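PDB 5EVF: francisella virulence factor from Francisella novicida, which is a virulence factor of unknown molecular function, probably contributing to the ability of Francisella to cause disease. Local coordinates for residues A[73-85]-A[93-105]. Residues are numbered along the deposited sequence; the frame is centred on the assembly and turned at random. Where two conformers were deposited one is given.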
loop_
_atom_site.group_PDB
_atom_site.type_symbol
_atom_site.label_atom_id
_atom_site.label_comp_id
_atom_site.label_asym_id
_atom_site.label_seq_id
_atom_site.Cartn_x
_atom_site.Cartn_y
_atom_site.Cartn_z
ATOM N N GLN A 73 8.949 7.786 -0.226
ATOM C CA GLN A 73 9.303 8.869 0.682
ATOM C C GLN A 73 10.155 8.368 1.836
ATOM O O GLN A 73 10.960 9.127 2.387
ATOM C CB GLN A 73 8.037 9.554 1.192
ATOM C CG GLN A 73 7.485 10.538 0.187
ATOM C CD GLN A 73 6.102 11.045 0.522
ATOM O OE1 GLN A 73 5.558 11.886 -0.198
ATOM N NE2 GLN A 73 5.517 10.535 1.603
ATOM N N HIS A 74 10.011 7.095 2.201
ATOM C CA HIS A 74 10.773 6.503 3.284
ATOM C C HIS A 74 11.917 5.624 2.806
ATOM O O HIS A 74 12.486 4.875 3.608
ATOM C CB HIS A 74 9.829 5.727 4.201
ATOM C CG HIS A 74 8.826 6.611 4.864
ATOM N ND1 HIS A 74 9.050 7.187 6.095
ATOM C CD2 HIS A 74 7.622 7.064 4.446
ATOM C CE1 HIS A 74 8.015 7.945 6.414
ATOM N NE2 HIS A 74 7.135 7.887 5.432
ATOM N N GLY A 75 12.282 5.717 1.532
ATOM C CA GLY A 75 13.513 5.123 1.045
ATOM C C GLY A 75 13.390 3.778 0.369
ATOM O O GLY A 75 14.416 3.167 0.077
ATOM N N ALA A 76 12.182 3.295 0.106
ATOM C CA ALA A 76 12.038 1.957 -0.456
ATOM C C ALA A 76 12.529 1.902 -1.896
ATOM O O ALA A 76 12.277 2.813 -2.693
ATOM C CB ALA A 76 10.576 1.525 -0.412
ATOM N N HIS A 77 13.200 0.802 -2.242
ATOM C CA HIS A 77 13.474 0.475 -3.632
ATOM C C HIS A 77 12.445 -0.470 -4.237
ATOM O O HIS A 77 12.337 -0.542 -5.470
ATOM C CB HIS A 77 14.859 -0.155 -3.753
ATOM C CG HIS A 77 15.964 0.778 -3.385
ATOM N ND1 HIS A 77 17.006 0.404 -2.569
ATOM C CD2 HIS A 77 16.189 2.070 -3.719
ATOM C CE1 HIS A 77 17.830 1.425 -2.418
ATOM N NE2 HIS A 77 17.360 2.448 -3.109
ATOM N N GLU A 78 11.674 -1.163 -3.404
ATOM C CA GLU A 78 10.774 -2.210 -3.863
ATOM C C GLU A 78 9.635 -2.337 -2.861
ATOM O O GLU A 78 9.840 -2.173 -1.659
ATOM C CB GLU A 78 11.555 -3.520 -4.020
ATOM C CG GLU A 78 10.791 -4.809 -3.890
ATOM C CD GLU A 78 11.724 -6.023 -3.976
ATOM O OE1 GLU A 78 11.256 -7.142 -3.730
ATOM O OE2 GLU A 78 12.911 -5.842 -4.299
ATOM N N ILE A 79 8.429 -2.637 -3.349
ATOM C CA ILE A 79 7.342 -2.989 -2.442
ATOM C C ILE A 79 6.669 -4.241 -2.972
ATOM O O ILE A 79 6.590 -4.454 -4.184
ATOM C CB ILE A 79 6.288 -1.881 -2.256
ATOM C CG1 ILE A 79 5.631 -1.515 -3.586
ATOM C CG2 ILE A 79 6.908 -0.670 -1.606
ATOM C CD1 ILE A 79 4.449 -0.565 -3.377
ATOM N N LYS A 80 6.186 -5.071 -2.046
ATOM C CA LYS A 80 5.368 -6.236 -2.355
ATOM C C LYS A 80 4.045 -6.018 -1.644
ATOM O O LYS A 80 4.034 -5.806 -0.429
ATOM C CB LYS A 80 6.039 -7.530 -1.884
ATOM C CG LYS A 80 7.462 -7.730 -2.418
ATOM C CD LYS A 80 8.034 -9.084 -1.971
ATOM C CE LYS A 80 9.535 -9.180 -2.258
ATOM N NZ LYS A 80 10.152 -10.391 -1.618
ATOM N N TYR A 81 2.934 -6.047 -2.386
ATOM C CA TYR A 81 1.678 -5.594 -1.815
ATOM C C TYR A 81 0.528 -6.547 -2.129
ATOM O O TYR A 81 0.601 -7.404 -3.026
ATOM C CB TYR A 81 1.327 -4.190 -2.337
ATOM C CG TYR A 81 0.777 -4.275 -3.731
ATOM C CD1 TYR A 81 1.618 -4.489 -4.821
ATOM C CD2 TYR A 81 -0.597 -4.221 -3.961
ATOM C CE1 TYR A 81 1.107 -4.611 -6.113
ATOM C CE2 TYR A 81 -1.108 -4.354 -5.249
ATOM C CZ TYR A 81 -0.254 -4.552 -6.311
ATOM O OH TYR A 81 -0.762 -4.675 -7.584
ATOM N N ILE A 82 -0.556 -6.359 -1.375
ATOM C CA ILE A 82 -1.815 -7.063 -1.611
ATOM C C ILE A 82 -2.955 -6.130 -1.221
ATOM O O ILE A 82 -2.853 -5.385 -0.247
ATOM C CB ILE A 82 -1.860 -8.394 -0.830
ATOM C CG1 ILE A 82 -3.151 -9.163 -1.139
ATOM C CG2 ILE A 82 -1.730 -8.136 0.682
ATOM C CD1 ILE A 82 -3.135 -10.583 -0.613
ATOM N N CYS A 83 -4.026 -6.133 -2.009
ATOM C CA CYS A 83 -5.234 -5.402 -1.655
ATOM C C CYS A 83 -6.176 -6.301 -0.868
ATOM O O CYS A 83 -6.305 -7.495 -1.168
ATOM C CB CYS A 83 -5.915 -4.883 -2.921
ATOM S SG CYS A 83 -4.988 -3.492 -3.598
ATOM N N LEU A 84 -6.854 -5.710 0.124
ATOM C CA LEU A 84 -7.614 -6.440 1.126
ATOM C C LEU A 84 -9.000 -5.820 1.286
ATOM O O LEU A 84 -9.172 -4.607 1.144
ATOM C CB LEU A 84 -6.878 -6.434 2.483
ATOM C CG LEU A 84 -5.471 -7.044 2.442
ATOM C CD1 LEU A 84 -4.678 -6.658 3.685
ATOM C CD2 LEU A 84 -5.547 -8.556 2.302
ATOM N N TYR A 85 -9.980 -6.668 1.587
ATOM C CA TYR A 85 -11.391 -6.313 1.573
ATOM C C TYR A 85 -12.065 -6.812 2.838
ATOM O O TYR A 85 -11.628 -7.804 3.430
ATOM C CB TYR A 85 -12.092 -6.920 0.335
ATOM C CG TYR A 85 -11.394 -6.485 -0.942
ATOM C CD1 TYR A 85 -10.321 -7.214 -1.447
ATOM C CD2 TYR A 85 -11.782 -5.331 -1.616
ATOM C CE1 TYR A 85 -9.646 -6.801 -2.579
ATOM C CE2 TYR A 85 -11.119 -4.911 -2.764
ATOM C CZ TYR A 85 -10.033 -5.655 -3.229
ATOM O OH TYR A 85 -9.333 -5.276 -4.360
ATOM N N LEU A 93 -19.729 2.626 3.652
ATOM C CA LEU A 93 -18.824 2.928 4.755
ATOM C C LEU A 93 -17.668 1.946 4.859
ATOM O O LEU A 93 -16.838 2.081 5.764
ATOM C CB LEU A 93 -19.591 2.955 6.082
ATOM C CG LEU A 93 -20.671 4.030 6.211
ATOM C CD1 LEU A 93 -21.662 3.663 7.301
ATOM C CD2 LEU A 93 -20.043 5.387 6.491
ATOM N N SER A 94 -17.600 0.962 3.968
ATOM C CA SER A 94 -16.491 0.027 3.971
ATOM C C SER A 94 -15.224 0.695 3.449
ATOM O O SER A 94 -15.258 1.752 2.812
ATOM C CB SER A 94 -16.818 -1.198 3.117
ATOM O OG SER A 94 -17.873 -1.943 3.705
ATOM N N SER A 95 -14.097 0.050 3.719
ATOM C CA SER A 95 -12.812 0.473 3.187
ATOM C C SER A 95 -12.136 -0.684 2.477
ATOM O O SER A 95 -12.196 -1.831 2.932
ATOM C CB SER A 95 -11.893 0.993 4.294
ATOM O OG SER A 95 -12.321 2.269 4.730
ATOM N N VAL A 96 -11.480 -0.368 1.371
ATOM C CA VAL A 96 -10.550 -1.268 0.707
ATOM C C VAL A 96 -9.162 -0.878 1.172
ATOM O O VAL A 96 -8.831 0.310 1.208
ATOM C CB VAL A 96 -10.669 -1.159 -0.821
ATOM C CG1 VAL A 96 -9.575 -1.969 -1.492
ATOM C CG2 VAL A 96 -12.040 -1.628 -1.267
ATOM N N GLN A 97 -8.365 -1.863 1.571
ATOM C CA GLN A 97 -7.074 -1.579 2.166
ATOM C C GLN A 97 -5.976 -2.215 1.333
ATOM O O GLN A 97 -6.226 -3.040 0.453
ATOM C CB GLN A 97 -7.034 -2.073 3.613
ATOM C CG GLN A 97 -8.140 -1.438 4.433
ATOM C CD GLN A 97 -7.999 -1.665 5.922
ATOM O OE1 GLN A 97 -7.290 -2.572 6.361
ATOM N NE2 GLN A 97 -8.684 -0.841 6.713
ATOM N N LEU A 98 -4.753 -1.784 1.594
ATOM C CA LEU A 98 -3.585 -2.387 0.980
ATOM C C LEU A 98 -2.549 -2.580 2.071
ATOM O O LEU A 98 -2.361 -1.692 2.910
ATOM C CB LEU A 98 -3.023 -1.496 -0.146
ATOM C CG LEU A 98 -1.701 -1.897 -0.785
ATOM C CD1 LEU A 98 -1.654 -1.343 -2.194
ATOM C CD2 LEU A 98 -0.528 -1.347 0.002
ATOM N N ARG A 99 -1.880 -3.731 2.047
ATOM C CA ARG A 99 -0.728 -4.012 2.901
ATOM C C ARG A 99 0.477 -4.184 1.996
ATOM O O ARG A 99 0.443 -5.005 1.072
ATOM C CB ARG A 99 -0.967 -5.275 3.728
ATOM C CG ARG A 99 0.244 -5.763 4.534
ATOM C CD ARG A 99 0.397 -4.940 5.795
ATOM N NE ARG A 99 -0.735 -5.113 6.691
ATOM C CZ ARG A 99 -0.787 -6.021 7.670
ATOM N NH1 ARG A 99 0.245 -6.837 7.914
ATOM N NH2 ARG A 99 -1.874 -6.113 8.437
ATOM N N GLY A 100 1.511 -3.397 2.232
ATOM C CA GLY A 100 2.721 -3.470 1.431
ATOM C C GLY A 100 3.916 -3.649 2.342
ATOM O O GLY A 100 3.913 -3.182 3.482
ATOM N N TYR A 101 4.889 -4.412 1.865
ATOM C CA TYR A 101 6.163 -4.559 2.559
ATOM C C TYR A 101 7.226 -3.874 1.724
ATOM O O TYR A 101 7.290 -4.086 0.509
ATOM C CB TYR A 101 6.494 -6.027 2.796
ATOM C CG TYR A 101 5.534 -6.613 3.806
ATOM C CD1 TYR A 101 5.884 -6.674 5.141
ATOM C CD2 TYR A 101 4.270 -7.052 3.432
ATOM C CE1 TYR A 101 5.032 -7.168 6.079
ATOM C CE2 TYR A 101 3.387 -7.553 4.388
ATOM C CZ TYR A 101 3.792 -7.616 5.705
ATOM O OH TYR A 101 2.961 -8.105 6.693
ATOM N N ALA A 102 8.041 -3.042 2.375
ATOM C CA ALA A 102 9.051 -2.242 1.699
ATOM C C ALA A 102 10.419 -2.889 1.833
ATOM O O ALA A 102 10.744 -3.466 2.871
ATOM C CB ALA A 102 9.099 -0.829 2.278
ATOM N N PHE A 103 11.228 -2.759 0.781
ATOM C CA PHE A 103 12.549 -3.360 0.728
ATOM C C PHE A 103 13.558 -2.347 0.213
ATOM O O PHE A 103 13.218 -1.450 -0.563
ATOM C CB PHE A 103 12.548 -4.587 -0.178
ATOM C CG PHE A 103 11.621 -5.671 0.282
ATOM C CD1 PHE A 103 10.262 -5.613 0.001
ATOM C CD2 PHE A 103 12.103 -6.761 0.977
ATOM C CE1 PHE A 103 9.408 -6.616 0.425
ATOM C CE2 PHE A 103 11.244 -7.774 1.394
ATOM C CZ PHE A 103 9.903 -7.696 1.123
ATOM N N ARG A 104 14.799 -2.490 0.684
ATOM C CA ARG A 104 15.960 -1.762 0.179
ATOM C C ARG A 104 16.920 -2.735 -0.484
ATOM O O ARG A 104 17.122 -3.849 0.011
ATOM C CB ARG A 104 16.724 -1.060 1.303
ATOM C CG ARG A 104 16.001 0.060 1.979
ATOM C CD ARG A 104 16.233 1.351 1.251
ATOM N NE ARG A 104 17.591 1.885 1.336
ATOM C CZ ARG A 104 17.933 3.078 0.851
ATOM N NH1 ARG A 104 17.012 3.845 0.269
ATOM N NH2 ARG A 104 19.185 3.518 0.943
ATOM N N ASP A 105 17.549 -2.308 -1.575
ATOM C CA ASP A 105 18.528 -3.173 -2.214
ATOM C C ASP A 105 19.837 -3.167 -1.432
ATOM O O ASP A 105 20.122 -2.246 -0.660
ATOM C CB ASP A 105 18.785 -2.757 -3.660
ATOM C CG ASP A 105 17.556 -2.910 -4.526
ATOM O OD1 ASP A 105 17.277 -1.996 -5.328
ATOM O OD2 ASP A 105 16.842 -3.918 -4.347
ATOM O OXT ASP A 105 20.637 -4.090 -1.576
HETATM O O HOH W 1 15.194 -4.919 -2.447
#
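Lys80 lays its extended chain across one face of the Phe103 ring: CE stands 4.1 Å from the centroid of the Phe103 ring, a CH-pi contact, and NZ, which hydrogen-bonds to the backbone O of Asp36, makes a secondary, off-centre cation-pi contact with the same ring. Glu78 on the same strand places its carboxylate oxygen OE1 over a ring face near the rim. On the other side of the sheet, Leu98 CD1 meets Tyr81 CD2 at 3.5 Å, and Ala102 CB lies against Ala76 CB. With CG beside the backbone N (chi1 -65°), the His77 ring takes a nearly linear bond at ND1 from Asp105 N (2.9 Å, 176°), the donor lying in the ring plane. CE1 of His77 sits over the centre of the Arg104 guanidinium, the two planes 20° apart. A water donates to both Glu78 OE2 and Asp105 OD2, and Arg27 forms salt bridges with both carboxylates, probably easing their repulsion.

Backbone bonds set this pairing, with antiparallel hydrogen-bonded pairs from Glu78-Phe103 to Leu84-Gln97. At one end Phe103 O accepts from both His77 N (2.8 Å) and Glu78 N (3.2 Å), a classic beta bulge just after the Schellman motif at Gly75 that ends helix 56-73. The hairpin of strands 78-84 and 95-103 is central in the mixed sheet, between strands 27-30 and 42-49; Ile79 and Val96 touch helix 56-73, to which the Cys83-Cys60 disulfide ties it.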